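PDB 7ADK: putative immunoglobulin-blocking virulence protein from Mycoplasma mycoides subsp. capri, which probably blocks host immunoglobulins as a mycoplasma virulence factor, and is found in complex with a lipoprotein. Local coordinates for residues A[222-227]-A[275-280]; A[350-355]-A[529-534]; A[686-691]-A[712-717]. All coordinates share one frame; numbering follows the deposited sequence.

Interaction 1: A[222-227]-A[275-280]; sequences KELNDI and SKFQTK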
# COMPACT_ATOMS: atom_id res chain seq x y z
N LYS A 222 -34.25 -27.85 36.44
CA LYS A 222 -33.64 -26.89 37.39
C LYS A 222 -34.52 -25.68 37.72
O LYS A 222 -35.48 -25.35 37.02
CB LYS A 222 -32.24 -26.47 36.89
CG LYS A 222 -31.22 -27.61 37.02
CD LYS A 222 -29.78 -27.15 36.79
CE LYS A 222 -28.82 -28.30 37.04
NZ LYS A 222 -27.42 -27.90 37.10
N GLU A 223 -34.20 -25.03 38.83
CA GLU A 223 -34.83 -23.82 39.38
C GLU A 223 -34.67 -22.59 38.48
O GLU A 223 -33.82 -22.55 37.60
CB GLU A 223 -34.27 -23.54 40.79
CG GLU A 223 -32.82 -23.02 40.86
CD GLU A 223 -31.76 -23.98 40.32
OE1 GLU A 223 -31.93 -25.21 40.43
OE2 GLU A 223 -30.74 -23.51 39.77
N LEU A 224 -35.50 -21.55 38.68
CA LEU A 224 -35.62 -20.42 37.74
C LEU A 224 -34.31 -19.67 37.46
O LEU A 224 -34.11 -19.14 36.37
CB LEU A 224 -36.72 -19.48 38.28
CG LEU A 224 -37.14 -18.37 37.29
CD1 LEU A 224 -38.64 -18.15 37.35
CD2 LEU A 224 -36.47 -17.04 37.61
N ASN A 225 -33.37 -19.66 38.41
CA ASN A 225 -32.08 -18.99 38.28
C ASN A 225 -31.11 -19.68 37.30
O ASN A 225 -30.00 -19.18 37.10
CB ASN A 225 -31.46 -18.77 39.67
CG ASN A 225 -32.45 -18.15 40.63
OD1 ASN A 225 -33.14 -18.84 41.36
ND2 ASN A 225 -32.61 -16.85 40.62
N ASP A 226 -31.50 -20.76 36.62
CA ASP A 226 -30.79 -21.26 35.43
C ASP A 226 -30.85 -20.29 34.23
O ASP A 226 -30.10 -20.44 33.27
CB ASP A 226 -31.19 -22.71 35.09
CG ASP A 226 -32.58 -22.93 34.49
OD1 ASP A 226 -33.25 -21.96 34.06
OD2 ASP A 226 -33.01 -24.09 34.39
N ILE A 227 -31.66 -19.23 34.33
CA ILE A 227 -31.55 -17.99 33.54
C ILE A 227 -30.09 -17.51 33.46
O ILE A 227 -29.67 -17.02 32.41
CB ILE A 227 -32.49 -16.93 34.16
CG1 ILE A 227 -33.97 -17.15 33.76
CG2 ILE A 227 -32.10 -15.49 33.87
CD1 ILE A 227 -34.34 -16.76 32.34
N SER A 275 -39.49 -7.53 39.35
CA SER A 275 -38.60 -6.94 40.37
C SER A 275 -37.36 -7.78 40.74
O SER A 275 -36.45 -7.28 41.38
CB SER A 275 -39.42 -6.64 41.63
OG SER A 275 -39.86 -7.82 42.27
N LYS A 276 -37.31 -9.06 40.34
CA LYS A 276 -36.38 -10.07 40.86
C LYS A 276 -35.30 -10.50 39.85
O LYS A 276 -34.71 -11.57 40.01
CB LYS A 276 -37.17 -11.27 41.42
CG LYS A 276 -38.35 -10.96 42.36
CD LYS A 276 -38.00 -10.12 43.60
CE LYS A 276 -37.13 -10.83 44.64
NZ LYS A 276 -37.91 -11.73 45.51
N PHE A 277 -35.01 -9.69 38.82
CA PHE A 277 -33.96 -9.97 37.83
C PHE A 277 -32.71 -9.11 38.01
O PHE A 277 -32.77 -7.91 38.27
CB PHE A 277 -34.51 -9.86 36.41
CG PHE A 277 -35.37 -11.04 36.02
CD1 PHE A 277 -34.77 -12.29 35.81
CD2 PHE A 277 -36.75 -10.89 35.86
CE1 PHE A 277 -35.55 -13.40 35.45
CE2 PHE A 277 -37.53 -12.00 35.48
CZ PHE A 277 -36.93 -13.25 35.28
N GLN A 278 -31.55 -9.76 37.87
CA GLN A 278 -30.23 -9.17 38.15
C GLN A 278 -29.61 -8.35 37.01
O GLN A 278 -28.64 -7.63 37.22
CB GLN A 278 -29.26 -10.29 38.57
CG GLN A 278 -29.54 -10.89 39.95
CD GLN A 278 -30.85 -11.67 40.04
OE1 GLN A 278 -31.18 -12.47 39.18
NE2 GLN A 278 -31.67 -11.43 41.03
N THR A 279 -30.11 -8.49 35.78
CA THR A 279 -29.57 -7.86 34.56
C THR A 279 -30.71 -7.68 33.57
O THR A 279 -31.59 -8.54 33.53
CB THR A 279 -28.49 -8.75 33.91
OG1 THR A 279 -27.52 -9.21 34.82
CG2 THR A 279 -27.72 -8.09 32.79
N LYS A 280 -30.69 -6.67 32.69
CA LYS A 280 -31.75 -6.49 31.69
C LYS A 280 -31.91 -7.69 30.77
O LYS A 280 -33.01 -8.19 30.64
CB LYS A 280 -31.55 -5.19 30.89
CG LYS A 280 -31.77 -3.91 31.70
CD LYS A 280 -33.19 -3.76 32.27
CE LYS A 280 -33.36 -4.33 33.68
NZ LYS A 280 -34.73 -4.18 34.18
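The 3-10 turn at 224-226 carries Leu224 past the loop of Phe277 and runs straight into helix 227-235, which begins with Ile227. Two backbone bonds hold the turn: Asp226 N to Glu223 O at 3.1 Å and Ile227 N to Leu224 O at 3.2 Å. Segment 275-280 has no regular structure until helix 280-288 begins at Lys280. The contact is therefore a loop-to-loop packing at the starts of two helices, in a helix-rich part of the chain. Phe277 CE1 is the meeting point: Leu224 CD2 and Ile227 CG2 each lie 4.3 Å from it, and both approach the ring obliquely. Phe277 CG is anti to the carbonyl carbon (chi1 -75°), which turns the ring toward the start of helix 227-235. Ile227 also packs on Gln282, Ile285 and Trp286 of helix 280-288, and the Phe277 and Trp286 rings meet at about 45°. At the far end of the loop, Lys280 makes a salt bridge with Asp349 of the lipoprotein chain. Within the loop, Gln278 NE2 makes a weak, bent bond to Lys276 O, 3.2 Å long with an angle of 134°.

Interaction 2: A[350-355]-A[529-534]; sequences EYRVFD and NTIDYN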
# COMPACT_ATOMS: atom_id res chain seq x y z
N GLU A 350 -27.73 -23.39 -20.16
CA GLU A 350 -27.68 -23.26 -21.63
C GLU A 350 -26.66 -22.27 -22.20
O GLU A 350 -26.29 -22.44 -23.36
CB GLU A 350 -29.10 -22.98 -22.17
CG GLU A 350 -29.43 -21.50 -22.36
CD GLU A 350 -30.90 -21.24 -22.71
OE1 GLU A 350 -31.80 -21.99 -22.26
OE2 GLU A 350 -31.16 -20.27 -23.46
N TYR A 351 -26.19 -21.25 -21.46
CA TYR A 351 -25.11 -20.39 -21.98
C TYR A 351 -23.74 -20.98 -21.71
O TYR A 351 -22.88 -20.94 -22.59
CB TYR A 351 -25.18 -18.95 -21.46
CG TYR A 351 -26.20 -18.09 -22.18
CD1 TYR A 351 -26.07 -17.84 -23.55
CD2 TYR A 351 -27.25 -17.49 -21.47
CE1 TYR A 351 -27.01 -17.05 -24.23
CE2 TYR A 351 -28.21 -16.72 -22.13
CZ TYR A 351 -28.10 -16.52 -23.52
OH TYR A 351 -29.05 -15.81 -24.16
N ARG A 352 -23.52 -21.58 -20.54
CA ARG A 352 -22.22 -22.19 -20.21
C ARG A 352 -21.93 -23.39 -21.11
O ARG A 352 -22.78 -24.25 -21.31
CB ARG A 352 -22.17 -22.58 -18.73
CG ARG A 352 -22.35 -21.34 -17.88
CD ARG A 352 -22.18 -21.61 -16.39
NE ARG A 352 -20.77 -21.67 -16.01
CZ ARG A 352 -20.25 -21.17 -14.91
NH1 ARG A 352 -20.97 -20.78 -13.90
NH2 ARG A 352 -18.98 -21.01 -14.83
N VAL A 353 -20.69 -23.51 -21.59
CA VAL A 353 -20.12 -24.81 -21.94
C VAL A 353 -19.65 -25.47 -20.64
O VAL A 353 -19.28 -24.76 -19.70
CB VAL A 353 -19.04 -24.66 -23.03
CG1 VAL A 353 -17.75 -24.04 -22.55
CG2 VAL A 353 -18.71 -26.01 -23.65
N PHE A 354 -19.74 -26.79 -20.54
CA PHE A 354 -19.74 -27.48 -19.24
C PHE A 354 -20.92 -27.03 -18.34
O PHE A 354 -20.76 -26.64 -17.19
CB PHE A 354 -18.37 -27.46 -18.56
CG PHE A 354 -17.21 -27.81 -19.47
CD1 PHE A 354 -17.22 -29.02 -20.20
CD2 PHE A 354 -16.11 -26.94 -19.59
CE1 PHE A 354 -16.14 -29.37 -21.01
CE2 PHE A 354 -15.02 -27.29 -20.41
CZ PHE A 354 -15.03 -28.51 -21.11
N ASP A 355 -22.12 -27.07 -18.92
CA ASP A 355 -23.40 -26.69 -18.30
C ASP A 355 -23.80 -27.54 -17.09
O ASP A 355 -23.34 -28.68 -16.94
CB ASP A 355 -24.50 -26.80 -19.36
CG ASP A 355 -24.69 -28.23 -19.88
OD1 ASP A 355 -23.78 -28.75 -20.56
OD2 ASP A 355 -25.74 -28.84 -19.61
N ASN A 529 -18.84 -14.43 -18.69
CA ASN A 529 -19.24 -15.01 -17.43
C ASN A 529 -19.32 -13.95 -16.32
O ASN A 529 -18.34 -13.28 -15.98
CB ASN A 529 -18.31 -16.16 -17.04
CG ASN A 529 -18.79 -16.94 -15.85
OD1 ASN A 529 -19.94 -16.90 -15.46
ND2 ASN A 529 -17.91 -17.67 -15.22
N THR A 530 -20.53 -13.83 -15.79
CA THR A 530 -21.00 -12.82 -14.82
C THR A 530 -21.54 -13.45 -13.54
O THR A 530 -21.71 -12.79 -12.51
CB THR A 530 -22.08 -12.01 -15.54
OG1 THR A 530 -22.44 -10.88 -14.79
CG2 THR A 530 -23.34 -12.83 -15.85
N ILE A 531 -21.79 -14.76 -13.60
CA ILE A 531 -21.96 -15.68 -12.47
C ILE A 531 -20.55 -15.96 -11.92
O ILE A 531 -19.60 -15.33 -12.36
CB ILE A 531 -22.76 -16.90 -12.98
CG1 ILE A 531 -24.15 -16.44 -13.47
CG2 ILE A 531 -22.95 -18.02 -11.96
CD1 ILE A 531 -24.93 -17.46 -14.29
N ASP A 532 -20.34 -16.85 -10.95
CA ASP A 532 -19.01 -17.09 -10.37
C ASP A 532 -18.43 -15.83 -9.69
O ASP A 532 -17.24 -15.56 -9.72
CB ASP A 532 -18.06 -17.79 -11.36
CG ASP A 532 -18.51 -19.14 -11.94
OD1 ASP A 532 -19.61 -19.64 -11.63
OD2 ASP A 532 -17.75 -19.68 -12.76
N TYR A 533 -19.32 -15.04 -9.09
CA TYR A 533 -19.03 -13.85 -8.30
C TYR A 533 -18.89 -14.21 -6.81
O TYR A 533 -19.88 -14.55 -6.15
CB TYR A 533 -20.16 -12.85 -8.53
CG TYR A 533 -20.13 -11.62 -7.65
CD1 TYR A 533 -19.32 -10.53 -8.00
CD2 TYR A 533 -20.95 -11.56 -6.52
CE1 TYR A 533 -19.39 -9.34 -7.25
CE2 TYR A 533 -21.03 -10.38 -5.77
CZ TYR A 533 -20.27 -9.26 -6.15
OH TYR A 533 -20.37 -8.10 -5.46
N ASN A 534 -17.67 -14.13 -6.29
CA ASN A 534 -17.28 -14.72 -5.01
C ASN A 534 -16.61 -13.69 -4.08
O ASN A 534 -15.60 -13.98 -3.45
CB ASN A 534 -16.45 -15.99 -5.27
CG ASN A 534 -17.22 -17.16 -5.82
OD1 ASN A 534 -18.41 -17.31 -5.65
ND2 ASN A 534 -16.58 -18.05 -6.48
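Asn529 comes first, with its amide over one face of the Arg352 guanidinium. Its OD1 stands 4.1 Å above that plane, offset toward the rim. CG is anti to the backbone N (chi1 -171°), which lays the amide over this face. Asn529 ND2 donates to Asp532 OD2 at 3.2 Å, with the carboxylate oxygen lying in the amide plane, and it also bonds Ser503 OG. Ile531 CG2 lies 3.9 Å from Arg352 NH1, oblique to the guanidinium, and the same side chain packs on Leu344 and Asp347 of helix 339-351. This loop runs from strand 516-517 of the five-stranded parallel sheet to strand 547-548 of the mixed sheet, and the contact joins it to the chain leaving helix 339-351. Asp532 follows in a left-handed backbone conformation. Arg352 grips its carboxylate end-on, NH1 to Asp532 OD1 at 2.9 Å and NH2 to Asp532 OD2 at 2.8 Å. Both bonds are nearly straight and lie close to the guanidinium plane, but the guanidinium and carboxylate planes are 39° apart. Arg352 NH2 and Asn529 ND2 reach Asp532 OD2 from the same face of the carboxylate. Arg362 NE and Tyr505 OH also bond this oxygen.

Interaction 3: A[686-691]-A[712-717]; sequences TSIRIS and ESLRNS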
# COMPACT_ATOMS: atom_id res chain seq x y z
N THR A 686 1.38 22.71 -13.84
CA THR A 686 1.33 23.88 -14.74
C THR A 686 -0.07 23.96 -15.38
O THR A 686 -0.94 23.11 -15.19
CB THR A 686 2.52 23.85 -15.73
OG1 THR A 686 3.70 24.01 -14.98
CG2 THR A 686 2.58 24.96 -16.78
N SER A 687 -0.35 25.05 -16.06
CA SER A 687 -1.68 25.46 -16.47
C SER A 687 -2.39 24.54 -17.48
O SER A 687 -1.78 23.74 -18.18
CB SER A 687 -1.56 26.84 -17.13
OG SER A 687 -0.73 27.69 -16.36
N ILE A 688 -3.68 24.79 -17.67
CA ILE A 688 -4.32 24.49 -18.95
C ILE A 688 -3.79 25.50 -19.97
O ILE A 688 -4.03 26.71 -19.82
CB ILE A 688 -5.85 24.58 -18.83
CG1 ILE A 688 -6.35 23.52 -17.84
CG2 ILE A 688 -6.51 24.42 -20.21
CD1 ILE A 688 -7.87 23.49 -17.69
N ARG A 689 -3.07 25.05 -20.99
CA ARG A 689 -2.61 25.89 -22.10
C ARG A 689 -3.71 25.95 -23.15
O ARG A 689 -4.01 24.95 -23.78
CB ARG A 689 -1.29 25.35 -22.64
CG ARG A 689 -0.83 26.03 -23.94
CD ARG A 689 0.49 25.49 -24.51
NE ARG A 689 1.66 25.76 -23.65
CZ ARG A 689 2.91 25.52 -23.99
NH1 ARG A 689 3.26 25.11 -25.17
NH2 ARG A 689 3.87 25.70 -23.13
N ILE A 690 -4.28 27.13 -23.35
CA ILE A 690 -5.30 27.38 -24.36
C ILE A 690 -4.59 27.91 -25.61
O ILE A 690 -3.95 28.96 -25.57
CB ILE A 690 -6.36 28.36 -23.81
CG1 ILE A 690 -7.07 27.75 -22.59
CG2 ILE A 690 -7.37 28.72 -24.92
CD1 ILE A 690 -8.10 28.65 -21.91
N SER A 691 -4.69 27.17 -26.72
CA SER A 691 -4.11 27.55 -28.02
C SER A 691 -5.18 27.99 -29.03
O SER A 691 -6.37 27.73 -28.87
CB SER A 691 -3.23 26.40 -28.54
OG SER A 691 -3.98 25.26 -28.84
N GLU A 712 -7.96 17.29 -9.34
CA GLU A 712 -7.30 17.74 -8.11
C GLU A 712 -6.09 18.64 -8.37
O GLU A 712 -6.01 19.76 -7.87
CB GLU A 712 -6.92 16.49 -7.28
CG GLU A 712 -6.27 16.76 -5.91
CD GLU A 712 -4.76 17.10 -5.92
OE1 GLU A 712 -4.31 17.80 -4.99
OE2 GLU A 712 -4.01 16.63 -6.82
N SER A 713 -5.16 18.18 -9.20
CA SER A 713 -3.86 18.83 -9.36
C SER A 713 -3.91 20.10 -10.21
O SER A 713 -2.90 20.78 -10.36
CB SER A 713 -2.82 17.82 -9.85
OG SER A 713 -3.01 16.55 -9.25
N LEU A 714 -5.08 20.42 -10.75
CA LEU A 714 -5.45 21.69 -11.39
C LEU A 714 -6.27 22.58 -10.44
O LEU A 714 -6.08 23.80 -10.41
CB LEU A 714 -6.22 21.41 -12.69
CG LEU A 714 -5.37 20.95 -13.88
CD1 LEU A 714 -6.27 20.51 -15.01
CD2 LEU A 714 -4.52 22.07 -14.43
N ARG A 715 -7.15 22.00 -9.63
CA ARG A 715 -8.00 22.67 -8.64
C ARG A 715 -7.22 23.50 -7.62
O ARG A 715 -7.72 24.54 -7.18
CB ARG A 715 -8.80 21.60 -7.88
CG ARG A 715 -10.04 22.16 -7.17
CD ARG A 715 -10.62 21.13 -6.20
NE ARG A 715 -10.94 19.85 -6.85
CZ ARG A 715 -10.64 18.63 -6.45
NH1 ARG A 715 -11.15 17.63 -7.07
NH2 ARG A 715 -9.85 18.38 -5.46
N ASN A 716 -6.02 23.04 -7.27
CA ASN A 716 -5.16 23.63 -6.23
C ASN A 716 -4.69 25.08 -6.50
O ASN A 716 -4.41 25.81 -5.54
CB ASN A 716 -3.95 22.70 -6.00
CG ASN A 716 -4.31 21.39 -5.31
OD1 ASN A 716 -5.42 21.19 -4.83
ND2 ASN A 716 -3.39 20.47 -5.24
N SER A 717 -4.64 25.54 -7.75
CA SER A 717 -4.16 26.88 -8.12
C SER A 717 -4.91 27.55 -9.29
O SER A 717 -4.85 28.77 -9.41
CB SER A 717 -2.68 26.81 -8.44
OG SER A 717 -2.43 25.88 -9.46
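A beta-alpha-beta unit contains this contact: strand 688-690 leads through helices 698-709 and 712-715 to the parallel strand 720-722 beside it. Leu714, on the short helix, meets the start of the first strand. Both its methyl groups touch one carbon of Ile688. Leu714 CD1 and CD2 are each 4.1 Å from Ile688 CG1, and the two side chains cross at about a right angle. Leu714 CD2 also lies 3.8 Å from the backbone oxygen Thr686 O, so the methyl group rests against the main chain as well as the side chain. Ile688 has CG1 anti to its carbonyl carbon, with a first torsion of -63°. This sets CG1 toward the helix side, where Ile688 also packs on Leu704, Tyr707 and Phe708 of helix 698-709, the last of them shared with Leu714.

The outer side of the short helix is polar. Glu712 is held there by two side chains of its own segment. Ser713 OG donates to Glu712 OE2 at 2.6 Å, nearly in line with the C-O bond. Asn716 ND2 donates to Glu712 OE1 at 2.8 Å, from well above the carboxylate plane. With one bond to each oxygen, the carboxylate should be restrained from turning. Asn716 also packs on Ala260 of the lipoprotein chain. Backbone bonds to Phe650 on one side and Ile721 on the other make strand 688-690 the middle one of three parallel strands. Apolar side chains of the connecting helices packed over the first strand, with the second strand parallel beside it, are typical of the beta-alpha-beta crossover.

Overall arrangement
From the N terminus the three contacts come in series; none nests in or crosses another. Interaction 1 closes a loop of 47 residues that is partly helical and has no strand. It ties together the starts of two helices, far from the centre of the chain. Interaction 2 closes the longest loop, 173 residues with most of the mixed sheet in it. It joins the chain leaving helix 339-351 to the loop before strand 547-548, nearer the chain centre than the other contacts. Interaction 3 closes a mostly helical loop of 20 residues, the crossover between two strands of the three-stranded parallel sheet. The centres of interactions 1 and 3 are 71 Å apart.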